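PDB 6T84: trehalose monomycolate transport factor A from Mycolicibacterium smegmatis MC2 155, which is required for MmpL3-dependent transport of trehalose monomycolate to the mycobacterial cell wall, and for growth and cell elongation. Local coordinates for residues A[82-87]-A[114-119]. Residues are numbered along the deposited sequence; the frame is centred on the assembly and turned at random.
Sequences TNVVVD and STNLDA
The carbonyl oxygen of V85 is gripped by two donors from residues 114-119. T115 N reaches V85 O at 3.1 Å in the carbonyl plane, while the hydroxyl S114 OG gives it a shorter bond of 2.8 Å from a position tilted 35° out of that plane. S114 OG stands anti to its own backbone N, which places it against residues 82-87; there it also accepts from N116 N, closing an ST turn. T115 answers from its side chain: OG1 lies between the backbone N and carbonyl carbon (chi1 59°) and accepts from V85 N at 2.9 Å, nearly straight at 171°. A β-branched threonine suits this place, since its second branch, CG2, packs on V85 CB at 3.7 Å.

V86 and S114 form a non-hydrogen-bonded pair where the antiparallel strands 86-90 and 110-114 meet, within the large antiparallel sheet of this domain, which is thought to be cytoplasmic, and the bonds to V85 extend the pairing beyond the regular bridge. Strand 110-114 leads through T115 and N116 into helix 117-123, with N116 as N-cap: its OD1 accepts from A119 N, the donor sitting above the carboxamide plane. V84 fills the angle between strand end and helix start. Its CG1 touches S114 OG at 3.6 Å and lies near N116 CB, while CG2 meets A119 CB at 4.0 Å; alanine lets the first helical turn come close to the valine. P180 also touches V84, and N144 binds the backbone of V84 and V86 from strand 141-144.

Toward N83, an exposed residue, the contact between the two segments thins out; its side chain turns to V182 and P183 instead. Here a water bridges the two segments, donating to N83 O and hydrogen-bonded to T115 OG1 at 2.7 Å.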
# COMPACT_ATOMS: atom_id res chain seq x y z
N THR A 82 7.60 -8.49 9.77
CA THR A 82 7.73 -9.80 9.14
C THR A 82 8.78 -9.74 8.05
O THR A 82 8.97 -8.69 7.44
CB THR A 82 6.40 -10.26 8.52
OG1 THR A 82 6.57 -11.56 7.96
CG2 THR A 82 5.88 -9.35 7.35
N ASN A 83 9.44 -10.87 7.77
CA ASN A 83 10.31 -10.94 6.61
C ASN A 83 9.59 -11.45 5.36
O ASN A 83 10.21 -11.49 4.30
CB ASN A 83 11.51 -11.85 6.83
CG ASN A 83 12.58 -11.21 7.67
OD1 ASN A 83 12.73 -9.98 7.72
ND2 ASN A 83 13.37 -12.05 8.33
N VAL A 84 8.35 -11.84 5.46
CA VAL A 84 7.60 -12.27 4.26
C VAL A 84 7.01 -11.05 3.56
O VAL A 84 6.54 -10.12 4.23
CB VAL A 84 6.49 -13.26 4.66
CG1 VAL A 84 5.61 -13.73 3.46
CG2 VAL A 84 7.09 -14.49 5.35
N VAL A 85 7.02 -11.04 2.23
CA VAL A 85 6.35 -10.01 1.42
C VAL A 85 5.20 -10.67 0.68
O VAL A 85 5.40 -11.69 0.03
CB VAL A 85 7.32 -9.36 0.41
CG1 VAL A 85 6.57 -8.43 -0.59
CG2 VAL A 85 8.36 -8.59 1.15
N VAL A 86 4.03 -10.10 0.82
CA VAL A 86 2.88 -10.44 -0.04
C VAL A 86 2.56 -9.22 -0.89
O VAL A 86 2.52 -8.09 -0.37
CB VAL A 86 1.67 -10.85 0.82
CG1 VAL A 86 0.40 -11.16 -0.08
CG2 VAL A 86 2.01 -12.09 1.69
N ASP A 87 2.30 -9.44 -2.18
CA ASP A 87 1.95 -8.38 -3.13
C ASP A 87 0.69 -8.86 -3.85
O ASP A 87 0.70 -9.95 -4.45
CB ASP A 87 3.13 -8.20 -4.10
CG ASP A 87 2.92 -7.11 -5.13
OD1 ASP A 87 1.91 -7.20 -5.86
OD2 ASP A 87 3.79 -6.20 -5.25
N SER A 114 4.40 -13.72 -3.66
CA SER A 114 5.03 -13.66 -2.35
C SER A 114 6.45 -14.17 -2.39
O SER A 114 6.83 -14.97 -3.26
CB SER A 114 4.25 -14.50 -1.35
OG SER A 114 4.77 -14.37 -0.02
N THR A 115 7.23 -13.72 -1.40
CA THR A 115 8.57 -14.24 -1.16
C THR A 115 8.53 -15.58 -0.43
O THR A 115 9.57 -16.23 -0.34
CB THR A 115 9.38 -13.23 -0.32
OG1 THR A 115 8.69 -13.01 0.92
CG2 THR A 115 9.58 -11.94 -1.04
N ASN A 116 7.37 -16.02 0.09
CA ASN A 116 7.31 -17.29 0.83
C ASN A 116 5.93 -17.86 0.51
O ASN A 116 4.94 -17.44 1.10
CB ASN A 116 7.48 -17.02 2.34
CG ASN A 116 7.44 -18.30 3.23
OD1 ASN A 116 6.72 -19.28 2.93
ND2 ASN A 116 8.19 -18.28 4.34
N LEU A 117 5.88 -18.77 -0.46
CA LEU A 117 4.58 -19.21 -0.96
C LEU A 117 3.78 -19.92 0.13
O LEU A 117 2.55 -19.80 0.19
CB LEU A 117 4.77 -20.12 -2.18
CG LEU A 117 5.36 -19.40 -3.42
CD1 LEU A 117 5.44 -20.40 -4.61
CD2 LEU A 117 4.60 -18.13 -3.78
N ASP A 118 4.47 -20.70 0.97
CA ASP A 118 3.79 -21.41 2.05
C ASP A 118 3.15 -20.45 3.04
O ASP A 118 1.99 -20.62 3.43
CB ASP A 118 4.77 -22.34 2.77
CG ASP A 118 5.04 -23.61 1.98
OD1 ASP A 118 4.22 -23.94 1.10
OD2 ASP A 118 6.07 -24.27 2.24
N ALA A 119 3.89 -19.42 3.45
CA ALA A 119 3.32 -18.44 4.38
C ALA A 119 2.16 -17.68 3.71
O ALA A 119 1.11 -17.45 4.34
CB ALA A 119 4.40 -17.45 4.84
O HOH W 1 10.46 -14.05 2.69